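Local coordinates for probable ABC transporter extracellular-binding protein YckB (Bacillus subtilis, PDB 2IEE) that probably serves as the extracellular solute-binding component of a binding-protein-dependent ABC transport system at the cell membrane, at residues 22-28 and 83-89; 56-61 and 227-231; 109-114 and 202-208. One frame throughout, in Å; residues are numbered along the deposited sequence.

Contact 1. Residues 22-28 and 83-89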
ATOM      1  N   LYS A  22      17.658   3.739 -18.997  1.00 23.50           N
ATOM      2  CA  LYS A  22      17.016   4.210 -17.777  1.00 27.51           C
ATOM      3  C   LYS A  22      15.508   4.335 -17.931  1.00 26.49           C
ATOM      4  O   LYS A  22      15.010   4.742 -18.980  1.00 27.84           O
ATOM      5  CB  LYS A  22      17.592   5.568 -17.354  1.00 30.78           C
ATOM      6  CG  LYS A  22      19.056   5.520 -16.937  1.00 36.30           C
ATOM      7  CD  LYS A  22      19.610   6.902 -16.582  1.00 40.48           C
ATOM      8  CE  LYS A  22      19.022   7.443 -15.283  1.00 41.37           C
ATOM      9  NZ  LYS A  22      19.713   8.687 -14.836  1.00 42.72           N
ATOM     10  N   ILE A  23      14.785   3.971 -16.880  1.00 25.93           N
ATOM     11  CA  ILE A  23      13.331   4.066 -16.877  1.00 23.07           C
ATOM     12  C   ILE A  23      12.952   5.113 -15.838  1.00 21.66           C
ATOM     13  O   ILE A  23      13.439   5.074 -14.708  1.00 22.91           O
ATOM     14  CB  ILE A  23      12.675   2.718 -16.513  1.00 22.77           C
ATOM     15  CG1 ILE A  23      11.154   2.865 -16.498  1.00 22.27           C
ATOM     16  CG2 ILE A  23      13.169   2.243 -15.151  1.00 22.19           C
ATOM     17  CD1 ILE A  23      10.422   1.550 -16.331  1.00 25.67           C
ATOM     18  N   VAL A  24      12.103   6.056 -16.232  1.00 18.39           N
ATOM     19  CA  VAL A  24      11.665   7.119 -15.339  1.00 17.92           C
ATOM     20  C   VAL A  24      10.399   6.664 -14.628  1.00 16.80           C
ATOM     21  O   VAL A  24       9.410   6.308 -15.275  1.00 18.74           O
ATOM     22  CB  VAL A  24      11.376   8.412 -16.129  1.00 18.00           C
ATOM     23  CG1 VAL A  24      11.069   9.548 -15.180  1.00 19.21           C
ATOM     24  CG2 VAL A  24      12.571   8.763 -16.997  1.00 20.64           C
ATOM     25  N   VAL A  25      10.420   6.671 -13.301  1.00 15.06           N
ATOM     26  CA  VAL A  25       9.264   6.214 -12.540  1.00 13.99           C
ATOM     27  C   VAL A  25       8.817   7.205 -11.478  1.00 14.51           C
ATOM     28  O   VAL A  25       9.617   7.682 -10.671  1.00 14.58           O
ATOM     29  CB  VAL A  25       9.556   4.855 -11.851  1.00 13.72           C
ATOM     30  CG1 VAL A  25       8.279   4.297 -11.227  1.00 11.41           C
ATOM     31  CG2 VAL A  25      10.133   3.871 -12.855  1.00 12.72           C
ATOM     32  N   ALA A  26       7.526   7.504 -11.480  1.00 15.13           N
ATOM     33  CA  ALA A  26       6.967   8.429 -10.508  1.00 15.78           C
ATOM     34  C   ALA A  26       6.545   7.669  -9.260  1.00 16.59           C
ATOM     35  O   ALA A  26       6.051   6.541  -9.336  1.00 15.31           O
ATOM     36  CB  ALA A  26       5.764   9.163 -11.100  1.00 16.27           C
ATOM     37  N   THR A  27       6.756   8.301  -8.112  1.00 17.49           N
ATOM     38  CA  THR A  27       6.391   7.734  -6.824  1.00 18.81           C
ATOM     39  C   THR A  27       6.326   8.914  -5.859  1.00 19.00           C
ATOM     40  O   THR A  27       6.902   9.971  -6.129  1.00 18.96           O
ATOM     41  CB  THR A  27       7.430   6.704  -6.341  1.00 18.01           C
ATOM     42  OG1 THR A  27       6.920   6.020  -5.192  1.00 17.96           O
ATOM     43  CG2 THR A  27       8.740   7.386  -5.983  1.00 20.06           C
ATOM     44  N   SER A  28       5.627   8.743  -4.743  1.00 17.52           N
ATOM     45  CA  SER A  28       5.475   9.830  -3.791  1.00 17.36           C
ATOM     46  C   SER A  28       6.568   9.939  -2.736  1.00 19.33           C
ATOM     47  O   SER A  28       7.040  11.032  -2.438  1.00 20.16           O
ATOM     48  CB  SER A  28       4.116   9.723  -3.098  1.00 16.86           C
ATOM     49  OG  SER A  28       4.037   8.554  -2.303  1.00 17.93           O
ATOM     50  N   GLN A  83       5.537  12.077 -19.614  1.00 34.97           N
ATOM     51  CA  GLN A  83       6.455  12.743 -18.696  1.00 34.28           C
ATOM     52  C   GLN A  83       7.312  11.688 -17.991  1.00 32.32           C
ATOM     53  O   GLN A  83       8.514  11.867 -17.798  1.00 30.97           O
ATOM     54  CB  GLN A  83       5.658  13.546 -17.668  1.00 38.10           C
ATOM     55  CG  GLN A  83       6.483  14.499 -16.821  1.00 42.80           C
ATOM     56  CD  GLN A  83       5.632  15.264 -15.820  1.00 45.87           C
ATOM     57  OE1 GLN A  83       4.631  15.884 -16.187  1.00 47.39           O
ATOM     58  NE2 GLN A  83       6.028  15.227 -14.549  1.00 46.65           N
ATOM     59  N   VAL A  84       6.680  10.586 -17.612  1.00 28.77           N
ATOM     60  CA  VAL A  84       7.372   9.492 -16.953  1.00 25.45           C
ATOM     61  C   VAL A  84       6.995   8.214 -17.684  1.00 24.79           C
ATOM     62  O   VAL A  84       5.998   8.189 -18.405  1.00 24.57           O
ATOM     63  CB  VAL A  84       6.942   9.373 -15.483  1.00 24.69           C
ATOM     64  CG1 VAL A  84       7.405  10.591 -14.705  1.00 21.79           C
ATOM     65  CG2 VAL A  84       5.434   9.234 -15.400  1.00 23.10           C
ATOM     66  N   ASP A  85       7.785   7.159 -17.505  1.00 23.63           N
ATOM     67  CA  ASP A  85       7.513   5.883 -18.161  1.00 22.83           C
ATOM     68  C   ASP A  85       6.520   5.029 -17.378  1.00 22.60           C
ATOM     69  O   ASP A  85       5.862   4.145 -17.937  1.00 23.85           O
ATOM     70  CB  ASP A  85       8.810   5.089 -18.346  1.00 23.88           C
ATOM     71  CG  ASP A  85       9.840   5.835 -19.174  1.00 24.26           C
ATOM     72  OD1 ASP A  85       9.477   6.369 -20.239  1.00 25.18           O
ATOM     73  OD2 ASP A  85      11.016   5.877 -18.763  1.00 24.15           O
ATOM     74  N   ALA A  86       6.409   5.287 -16.081  1.00 20.83           N
ATOM     75  CA  ALA A  86       5.501   4.525 -15.248  1.00 18.69           C
ATOM     76  C   ALA A  86       5.324   5.199 -13.903  1.00 19.36           C
ATOM     77  O   ALA A  86       6.067   6.114 -13.553  1.00 19.60           O
ATOM     78  CB  ALA A  86       6.040   3.111 -15.055  1.00 18.27           C
ATOM     79  N   ALA A  87       4.327   4.739 -13.156  1.00 19.28           N
ATOM     80  CA  ALA A  87       4.045   5.274 -11.832  1.00 19.33           C
ATOM     81  C   ALA A  87       3.926   4.103 -10.856  1.00 18.43           C
ATOM     82  O   ALA A  87       3.214   3.129 -11.122  1.00 18.26           O
ATOM     83  CB  ALA A  87       2.754   6.076 -11.855  1.00 18.54           C
ATOM     84  N   ALA A  88       4.643   4.197  -9.742  1.00 16.96           N
ATOM     85  CA  ALA A  88       4.631   3.159  -8.714  1.00 15.51           C
ATOM     86  C   ALA A  88       4.299   3.850  -7.400  1.00 16.98           C
ATOM     87  O   ALA A  88       5.166   4.447  -6.766  1.00 16.88           O
ATOM     88  CB  ALA A  88       5.996   2.489  -8.626  1.00 13.76           C
ATOM     89  N   ASN A  89       3.044   3.770  -6.987  1.00 16.89           N
ATOM     90  CA  ASN A  89       2.650   4.445  -5.768  1.00 18.05           C
ATOM     91  C   ASN A  89       1.455   3.786  -5.101  1.00 17.34           C
ATOM     92  O   ASN A  89       0.443   4.439  -4.864  1.00 18.54           O
ATOM     93  CB  ASN A  89       2.322   5.909  -6.086  1.00 19.96           C
ATOM     94  CG  ASN A  89       2.323   6.794  -4.847  1.00 23.37           C
ATOM     95  OD1 ASN A  89       1.477   7.677  -4.703  1.00 22.74           O
ATOM     96  ND2 ASN A  89       3.289   6.571  -3.956  1.00 20.41           N
TER
HETATM   97  O   HOH W   1      13.251   6.514 -19.929  1.00 24.11           O

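Contact 2. Residues 56-61 and 227-231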
ATOM      1  N   GLU A  56      14.805  -3.323  -8.628  1.00 16.18           N
ATOM      2  CA  GLU A  56      15.351  -4.636  -8.949  1.00 18.07           C
ATOM      3  C   GLU A  56      14.817  -5.159 -10.283  1.00 18.91           C
ATOM      4  O   GLU A  56      15.558  -5.749 -11.069  1.00 19.91           O
ATOM      5  CB  GLU A  56      15.017  -5.619  -7.820  1.00 19.32           C
ATOM      6  CG  GLU A  56      15.587  -7.021  -7.986  1.00 22.30           C
ATOM      7  CD  GLU A  56      17.108  -7.034  -8.011  1.00 25.04           C
ATOM      8  OE1 GLU A  56      17.723  -6.155  -7.373  1.00 25.32           O
ATOM      9  OE2 GLU A  56      17.690  -7.934  -8.655  1.00 28.14           O
ATOM     10  N   ALA A  57      13.531  -4.948 -10.539  1.00 18.29           N
ATOM     11  CA  ALA A  57      12.941  -5.408 -11.789  1.00 18.33           C
ATOM     12  C   ALA A  57      13.657  -4.716 -12.945  1.00 19.14           C
ATOM     13  O   ALA A  57      14.019  -5.347 -13.937  1.00 19.73           O
ATOM     14  CB  ALA A  57      11.449  -5.088 -11.818  1.00 15.75           C
ATOM     15  N   ALA A  58      13.868  -3.414 -12.807  1.00 20.22           N
ATOM     16  CA  ALA A  58      14.552  -2.650 -13.839  1.00 22.22           C
ATOM     17  C   ALA A  58      15.971  -3.181 -14.004  1.00 22.92           C
ATOM     18  O   ALA A  58      16.476  -3.302 -15.123  1.00 23.98           O
ATOM     19  CB  ALA A  58      14.581  -1.172 -13.469  1.00 19.67           C
ATOM     20  N   LYS A  59      16.608  -3.507 -12.885  1.00 22.82           N
ATOM     21  CA  LYS A  59      17.966  -4.031 -12.920  1.00 22.41           C
ATOM     22  C   LYS A  59      17.989  -5.338 -13.706  1.00 21.06           C
ATOM     23  O   LYS A  59      18.892  -5.570 -14.504  1.00 20.61           O
ATOM     24  CB  LYS A  59      18.494  -4.262 -11.499  1.00 22.69           C
ATOM     25  CG  LYS A  59      19.971  -4.636 -11.457  1.00 25.88           C
ATOM     26  CD  LYS A  59      20.442  -4.981 -10.052  1.00 28.20           C
ATOM     27  CE  LYS A  59      21.931  -5.308 -10.051  1.00 30.50           C
ATOM     28  NZ  LYS A  59      22.441  -5.648  -8.691  1.00 33.12           N
ATOM     29  N   ARG A  60      16.984  -6.185 -13.486  1.00 21.47           N
ATOM     30  CA  ARG A  60      16.897  -7.458 -14.193  1.00 22.60           C
ATOM     31  C   ARG A  60      16.873  -7.195 -15.697  1.00 23.41           C
ATOM     32  O   ARG A  60      17.294  -8.040 -16.487  1.00 24.66           O
ATOM     33  CB  ARG A  60      15.619  -8.221 -13.805  1.00 23.40           C
ATOM     34  CG  ARG A  60      15.539  -8.667 -12.348  1.00 25.99           C
ATOM     35  CD  ARG A  60      16.648  -9.647 -11.982  1.00 25.45           C
ATOM     36  NE  ARG A  60      16.679  -9.935 -10.547  1.00 25.50           N
ATOM     37  CZ  ARG A  60      15.960 -10.879  -9.947  1.00 24.22           C
ATOM     38  NH1 ARG A  60      15.142 -11.647 -10.653  1.00 22.76           N
ATOM     39  NH2 ARG A  60      16.059 -11.053  -8.634  1.00 21.89           N
ATOM     40  N   LEU A  61      16.376  -6.018 -16.075  1.00 22.17           N
ATOM     41  CA  LEU A  61      16.269  -5.626 -17.473  1.00 21.86           C
ATOM     42  C   LEU A  61      17.418  -4.724 -17.928  1.00 23.04           C
ATOM     43  O   LEU A  61      17.288  -3.998 -18.911  1.00 24.26           O
ATOM     44  CB  LEU A  61      14.931  -4.914 -17.699  1.00 20.37           C
ATOM     45  CG  LEU A  61      13.691  -5.767 -17.400  1.00 22.70           C
ATOM     46  CD1 LEU A  61      12.448  -4.898 -17.356  1.00 20.88           C
ATOM     47  CD2 LEU A  61      13.557  -6.850 -18.454  1.00 20.00           C
ATOM     48  N   ALA A 227      10.383  -9.713 -15.818  1.00 20.19           N
ATOM     49  CA  ALA A 227      11.314  -9.567 -14.702  1.00 19.92           C
ATOM     50  C   ALA A 227      10.617  -9.840 -13.363  1.00 19.77           C
ATOM     51  O   ALA A 227      11.197 -10.456 -12.474  1.00 20.76           O
ATOM     52  CB  ALA A 227      11.921  -8.172 -14.709  1.00 20.11           C
ATOM     53  N   LEU A 228       9.374  -9.385 -13.228  1.00 17.39           N
ATOM     54  CA  LEU A 228       8.612  -9.602 -12.003  1.00 17.09           C
ATOM     55  C   LEU A 228       8.341 -11.090 -11.780  1.00 17.76           C
ATOM     56  O   LEU A 228       8.376 -11.569 -10.646  1.00 16.79           O
ATOM     57  CB  LEU A 228       7.285  -8.830 -12.052  1.00 14.34           C
ATOM     58  CG  LEU A 228       7.358  -7.322 -11.796  1.00 14.10           C
ATOM     59  CD1 LEU A 228       6.008  -6.660 -12.055  1.00 12.45           C
ATOM     60  CD2 LEU A 228       7.799  -7.086 -10.361  1.00 14.74           C
ATOM     61  N   LYS A 229       8.069 -11.813 -12.862  1.00 18.32           N
ATOM     62  CA  LYS A 229       7.806 -13.244 -12.785  1.00 20.86           C
ATOM     63  C   LYS A 229       9.071 -13.966 -12.333  1.00 21.73           C
ATOM     64  O   LYS A 229       9.020 -14.893 -11.527  1.00 22.75           O
ATOM     65  CB  LYS A 229       7.362 -13.775 -14.156  1.00 23.76           C
ATOM     66  CG  LYS A 229       7.149 -15.281 -14.207  1.00 26.39           C
ATOM     67  CD  LYS A 229       6.566 -15.721 -15.546  1.00 31.23           C
ATOM     68  CE  LYS A 229       6.288 -17.224 -15.567  1.00 33.05           C
ATOM     69  NZ  LYS A 229       5.615 -17.659 -16.828  1.00 34.89           N
ATOM     70  N   GLU A 230      10.206 -13.530 -12.867  1.00 23.58           N
ATOM     71  CA  GLU A 230      11.499 -14.103 -12.528  1.00 25.80           C
ATOM     72  C   GLU A 230      11.770 -13.886 -11.039  1.00 26.00           C
ATOM     73  O   GLU A 230      12.316 -14.759 -10.359  1.00 24.42           O
ATOM     74  CB  GLU A 230      12.586 -13.431 -13.371  1.00 27.88           C
ATOM     75  CG  GLU A 230      13.994 -13.940 -13.148  1.00 33.05           C
ATOM     76  CD  GLU A 230      15.008 -13.191 -14.001  1.00 38.71           C
ATOM     77  OE1 GLU A 230      14.942 -13.304 -15.247  1.00 39.49           O
ATOM     78  OE2 GLU A 230      15.866 -12.482 -13.429  1.00 40.26           O
HETATM   79  N   MSE A 231      11.381 -12.714 -10.544  1.00 25.71           N
HETATM   80  CA  MSE A 231      11.571 -12.358  -9.141  1.00 25.90           C
HETATM   81  C   MSE A 231      10.595 -13.141  -8.272  1.00 26.81           C
HETATM   82  O   MSE A 231      10.918 -13.556  -7.155  1.00 25.65           O
HETATM   83  CB  MSE A 231      11.360 -10.853  -8.954  1.00 25.95           C
HETATM   84  CG  MSE A 231      12.512  -9.999  -9.471  1.00 25.55           C
HETATM   85 SE   MSE A 231      12.068  -8.113  -9.519  1.00 32.10          SE
HETATM   86  CE  MSE A 231      12.172  -7.741  -7.624  1.00 28.81           C
TER

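Contact 3. Residues 109-114 and 202-208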
ATOM      1  N   TYR A 109      -0.928  -7.806  -2.456  1.00 15.14           N
ATOM      2  CA  TYR A 109      -2.341  -8.093  -2.267  1.00 14.89           C
ATOM      3  C   TYR A 109      -2.643  -7.802  -0.803  1.00 15.23           C
ATOM      4  O   TYR A 109      -1.871  -8.170   0.082  1.00 13.36           O
ATOM      5  CB  TYR A 109      -2.640  -9.563  -2.573  1.00 13.82           C
ATOM      6  CG  TYR A 109      -2.293  -9.985  -3.985  1.00 14.58           C
ATOM      7  CD1 TYR A 109      -0.967 -10.160  -4.375  1.00 15.06           C
ATOM      8  CD2 TYR A 109      -3.293 -10.213  -4.928  1.00 16.15           C
ATOM      9  CE1 TYR A 109      -0.645 -10.559  -5.673  1.00 17.85           C
ATOM     10  CE2 TYR A 109      -2.983 -10.610  -6.232  1.00 16.26           C
ATOM     11  CZ  TYR A 109      -1.660 -10.780  -6.593  1.00 18.15           C
ATOM     12  OH  TYR A 109      -1.348 -11.174  -7.871  1.00 20.60           O
ATOM     13  N   SER A 110      -3.758  -7.137  -0.545  1.00 13.67           N
ATOM     14  CA  SER A 110      -4.106  -6.811   0.820  1.00 13.46           C
ATOM     15  C   SER A 110      -5.606  -6.583   0.929  1.00 13.81           C
ATOM     16  O   SER A 110      -6.364  -6.870  -0.002  1.00 14.66           O
ATOM     17  CB  SER A 110      -3.340  -5.558   1.260  1.00 12.31           C
ATOM     18  OG  SER A 110      -3.488  -5.319   2.651  1.00 13.24           O
ATOM     19  N   TYR A 111      -6.016  -6.088   2.087  1.00 13.40           N
ATOM     20  CA  TYR A 111      -7.407  -5.784   2.387  1.00 14.68           C
ATOM     21  C   TYR A 111      -7.416  -4.966   3.682  1.00 12.88           C
ATOM     22  O   TYR A 111      -6.410  -4.906   4.386  1.00 11.23           O
ATOM     23  CB  TYR A 111      -8.223  -7.079   2.545  1.00 15.21           C
ATOM     24  CG  TYR A 111      -7.625  -8.091   3.488  1.00 16.11           C
ATOM     25  CD1 TYR A 111      -7.718  -7.934   4.867  1.00 15.52           C
ATOM     26  CD2 TYR A 111      -6.953  -9.205   2.998  1.00 17.75           C
ATOM     27  CE1 TYR A 111      -7.151  -8.868   5.741  1.00 17.15           C
ATOM     28  CE2 TYR A 111      -6.381 -10.141   3.856  1.00 17.59           C
ATOM     29  CZ  TYR A 111      -6.482  -9.968   5.223  1.00 19.29           C
ATOM     30  OH  TYR A 111      -5.914 -10.904   6.060  1.00 22.02           O
ATOM     31  N   GLY A 112      -8.539  -4.325   3.982  1.00 12.05           N
ATOM     32  CA  GLY A 112      -8.619  -3.525   5.187  1.00 12.19           C
ATOM     33  C   GLY A 112      -8.971  -4.332   6.425  1.00 12.70           C
ATOM     34  O   GLY A 112      -9.576  -5.398   6.331  1.00 10.96           O
ATOM     35  N   THR A 113      -8.579  -3.825   7.590  1.00 11.29           N
ATOM     36  CA  THR A 113      -8.877  -4.496   8.844  1.00 10.92           C
ATOM     37  C   THR A 113      -9.155  -3.433   9.892  1.00 12.22           C
ATOM     38  O   THR A 113      -9.263  -2.251   9.570  1.00 14.13           O
ATOM     39  CB  THR A 113      -7.702  -5.390   9.313  1.00 10.17           C
ATOM     40  OG1 THR A 113      -6.503  -4.611   9.406  1.00  8.21           O
ATOM     41  CG2 THR A 113      -7.483  -6.535   8.334  1.00  8.35           C
ATOM     42  N   ALA A 114      -9.284  -3.857  11.142  1.00 11.82           N
ATOM     43  CA  ALA A 114      -9.555  -2.935  12.230  1.00 12.61           C
ATOM     44  C   ALA A 114      -8.711  -3.248  13.454  1.00 11.52           C
ATOM     45  O   ALA A 114      -8.532  -4.408  13.823  1.00 13.61           O
ATOM     46  CB  ALA A 114     -11.034  -2.997  12.606  1.00 13.05           C
ATOM     47  N   ILE A 202     -12.965  -9.142  11.201  1.00 17.90           N
ATOM     48  CA  ILE A 202     -13.251  -8.086  10.248  1.00 14.43           C
ATOM     49  C   ILE A 202     -12.202  -7.970   9.146  1.00 14.88           C
ATOM     50  O   ILE A 202     -11.031  -7.704   9.408  1.00 12.97           O
ATOM     51  CB  ILE A 202     -13.399  -6.734  10.981  1.00 14.81           C
ATOM     52  CG1 ILE A 202     -14.653  -6.773  11.866  1.00 16.58           C
ATOM     53  CG2 ILE A 202     -13.473  -5.591   9.983  1.00 11.34           C
ATOM     54  CD1 ILE A 202     -14.787  -5.588  12.815  1.00 16.29           C
ATOM     55  N   LYS A 203     -12.644  -8.191   7.911  1.00 14.77           N
ATOM     56  CA  LYS A 203     -11.802  -8.094   6.718  1.00 16.36           C
ATOM     57  C   LYS A 203     -12.711  -7.496   5.641  1.00 16.56           C
ATOM     58  O   LYS A 203     -13.814  -7.987   5.418  1.00 18.10           O
ATOM     59  CB  LYS A 203     -11.313  -9.479   6.273  1.00 16.21           C
ATOM     60  CG  LYS A 203     -10.468 -10.242   7.295  1.00 12.83           C
ATOM     61  CD  LYS A 203     -10.145 -11.647   6.776  1.00 12.50           C
ATOM     62  CE  LYS A 203      -9.182 -12.407   7.699  1.00 12.27           C
ATOM     63  NZ  LYS A 203      -9.721 -12.594   9.073  1.00 12.09           N
ATOM     64  N   TYR A 204     -12.259  -6.437   4.979  1.00 15.08           N
ATOM     65  CA  TYR A 204     -13.083  -5.797   3.967  1.00 13.79           C
ATOM     66  C   TYR A 204     -12.281  -5.156   2.841  1.00 15.35           C
ATOM     67  O   TYR A 204     -11.102  -4.829   2.995  1.00 14.61           O
ATOM     68  CB  TYR A 204     -13.959  -4.716   4.611  1.00 10.29           C
ATOM     69  CG  TYR A 204     -13.143  -3.709   5.390  1.00 12.23           C
ATOM     70  CD1 TYR A 204     -12.712  -3.995   6.681  1.00  9.15           C
ATOM     71  CD2 TYR A 204     -12.713  -2.520   4.802  1.00  9.96           C
ATOM     72  CE1 TYR A 204     -11.872  -3.140   7.366  1.00 10.23           C
ATOM     73  CE2 TYR A 204     -11.862  -1.651   5.483  1.00 11.07           C
ATOM     74  CZ  TYR A 204     -11.442  -1.974   6.764  1.00  9.97           C
ATOM     75  OH  TYR A 204     -10.554  -1.170   7.435  1.00 11.99           O
HETATM   76  N   MSE A 205     -12.951  -4.980   1.709  1.00 17.94           N
HETATM   77  CA  MSE A 205     -12.372  -4.338   0.539  1.00 21.20           C
HETATM   78  C   MSE A 205     -11.025  -4.864   0.059  1.00 19.30           C
HETATM   79  O   MSE A 205     -10.008  -4.179   0.183  1.00 18.32           O
HETATM   80  CB  MSE A 205     -12.241  -2.840   0.800  1.00 26.59           C
HETATM   81  CG  MSE A 205     -11.836  -2.041  -0.424  1.00 38.30           C
HETATM   82 SE   MSE A 205     -10.979  -0.394   0.071  1.00 54.44          SE
HETATM   83  CE  MSE A 205     -12.276   0.196   1.386  1.00 45.78           C
ATOM     84  N   PRO A 206     -10.998  -6.075  -0.514  1.00 18.33           N
ATOM     85  CA  PRO A 206      -9.728  -6.620  -1.000  1.00 17.12           C
ATOM     86  C   PRO A 206      -9.141  -5.681  -2.060  1.00 16.28           C
ATOM     87  O   PRO A 206      -9.877  -4.954  -2.723  1.00 15.82           O
ATOM     88  CB  PRO A 206     -10.133  -7.972  -1.577  1.00 18.35           C
ATOM     89  CG  PRO A 206     -11.525  -7.709  -2.085  1.00 18.04           C
ATOM     90  CD  PRO A 206     -12.131  -6.911  -0.946  1.00 18.91           C
ATOM     91  N   ASN A 207      -7.821  -5.692  -2.208  1.00 15.20           N
ATOM     92  CA  ASN A 207      -7.160  -4.825  -3.176  1.00 14.14           C
ATOM     93  C   ASN A 207      -5.780  -5.353  -3.540  1.00 15.61           C
ATOM     94  O   ASN A 207      -5.201  -6.162  -2.810  1.00 16.56           O
ATOM     95  CB  ASN A 207      -7.044  -3.400  -2.605  1.00 14.45           C
ATOM     96  CG  ASN A 207      -6.287  -3.351  -1.266  1.00 13.34           C
ATOM     97  OD1 ASN A 207      -5.059  -3.477  -1.215  1.00 12.54           O
ATOM     98  ND2 ASN A 207      -7.026  -3.166  -0.183  1.00 11.95           N
ATOM     99  N   LYS A 208      -5.268  -4.905  -4.681  1.00 14.81           N
ATOM    100  CA  LYS A 208      -3.951  -5.297  -5.157  1.00 15.00           C
ATOM    101  C   LYS A 208      -3.316  -4.125  -5.887  1.00 15.99           C
ATOM    102  O   LYS A 208      -4.015  -3.312  -6.502  1.00 16.32           O
ATOM    103  CB  LYS A 208      -4.045  -6.514  -6.084  1.00 18.07           C
ATOM    104  CG  LYS A 208      -4.941  -6.353  -7.308  1.00 19.45           C
ATOM    105  CD  LYS A 208      -5.107  -7.705  -8.007  1.00 19.03           C
ATOM    106  CE  LYS A 208      -6.132  -7.664  -9.134  1.00 17.17           C
ATOM    107  NZ  LYS A 208      -6.309  -9.016  -9.751  1.00 16.80           N
TER
HETATM  108  O   HOH W   2      -9.968  -6.607  11.481  1.00 12.10           O

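Contact 1. Residues 22-28 and 83-89
The segment 83-89 comes in at an angle to strand 22-27 and pairs with it in parallel around Ala86 and Ala87, in the three-stranded parallel sheet of one lobe of this solute-binding protein. Val84 leads in, packing its CG1 3.8 Å from Val24 CG1 and 4.2 Å from Ala26 CB. Asp85 then clamps the start of the pairing: its OD2 accepts from Val24 N at 2.8 Å, its own N donates to Val24 O at 2.9 Å, and water 1 links OD2 to Lys22 O. Ala86 N reaches the same Val24 O weakly, at 3.3 Å, while Ala86 O takes Ala26 N at 2.9 Å. Ala87 CA makes a CA-H...O contact with Ala26 O at 3.4 Å. Ala88 N donates to Ala26 O at 2.8 Å, completing the alternation expected of parallel strands, and its CB meets Val25 CG1 at 3.9 Å. Ala88 O receives the Thr27 hydroxyl, OG1 to O 2.8 Å, and that hydroxyl also bonds Ser35. Strand 22-27 is the central strand, hydrogen-bonded along its other edge to strand 64-69. Helix 49-60 covers the face of Val25 and Ala86, touching Val25 and Ala88; helix 75-81 touches Ala26 and Val84.

Contact 2. Residues 56-61 and 227-231
A helix-helix crossing joins helix 49-60, which packs on the parallel sheet of the lobe built from the N-terminal part of the chain, to helix 218-234 from near the C-terminus. This fits the two-lobed fold of family 3 solute-binding proteins, in which the chain returns to its first lobe after building the second. The short axes of 56-60 and 227-231 approach to 9.2 Å at 109°, so the helices meet over a short patch. Small residues sit at the crossing: the CA atoms of Ala57 and Ala227 are 5.3 Å apart, and Ala227 CB lies 3.6 Å from Ala57 O, 3.8 Å from Arg60 CB and 4.0 Å from Leu61 CG. Beside them the selenomethionine Met231 fills the angle between the helices, its SE 3.8 Å from Ala57 CB and its CE 3.5 Å from Glu56 CG; Ser236, Leu237 and Leu240 of helix 236-244 also touch Met231. Leu228 CD2 adds a looser touch on Ala57 CB at 4.4 Å. A salt-bridge network borders this apolar patch. Arg60 NE binds Glu56 OE2 at 2.9 Å, one helical turn back, while its NH2 hydrogen-bonds Ser236. Met231 CG lies over one face of the guanidinium, 3.3 Å from Arg60 NH1, and that same NH1 crosses to the other helix to reach Glu230 OE2 at 3.0 Å.

Contact 3. Residues 109-114 and 202-208
Strands 109-114 and 204-208 run antiparallel, their axes 4.6 Å apart at 155°, inside the mixed sheet of the second lobe of this periplasmic-binding-protein type fold. Ser110 and Asn207 form a hydrogen-bonded pair, with N to O distances of 2.9 Å each way. Gly112 and Tyr204 form the next: Gly112 N to Tyr204 O 2.8 Å, Tyr204 N to Gly112 O 3.2 Å. One residue, Tyr111, separates them on the first strand but two, Met205 and Pro206, on the second, so a beta bulge shifts the register. Met205, with positive phi (51°), makes the kink, and Asn207 ND2 spans it by bonding Met205 O at 3.2 Å, while its OD1 accepts from Gln209 NE2. Past the bulge, water 2 bridges Ala114 N and Ile202 O. Among the side chains, Tyr109 CD2 lies 3.9 Å from Lys208 CB, and Tyr111 CE1 the same distance from Lys203 CG; the Tyr111 ring also meets that of Tyr181. Tyr204 folds across Gly112, whose CA stands 3.8 Å from the ring centroid in a CH-pi contact. A beta carbon at Gly112 would collide with that ring. Crossing the glycine lets the Tyr204 OH donate to Thr113 O at 2.7 Å.

In the fold
Contacts 1 and 2 lie in one lobe, their centres about 16 Å apart, and contact 3 lies across the chain's centre in the other, its centre about 26 Å from that of contact 1 and about 27 Å from that of contact 2. Helix 49-60 ties the first two together: Ala58 packs on Ile23, while the helix's neighbouring residues meet 227-231. In sequence contacts 1 and 2 interleave, contact 1 closes before contact 3 opens, and contact 3 is nested within the span of contact 2. Strand 197-214 leads into helix 218-234, from contact 3 to contact 2, and the C-terminal tail then returns to contact 3, so several chain passages join the lobes.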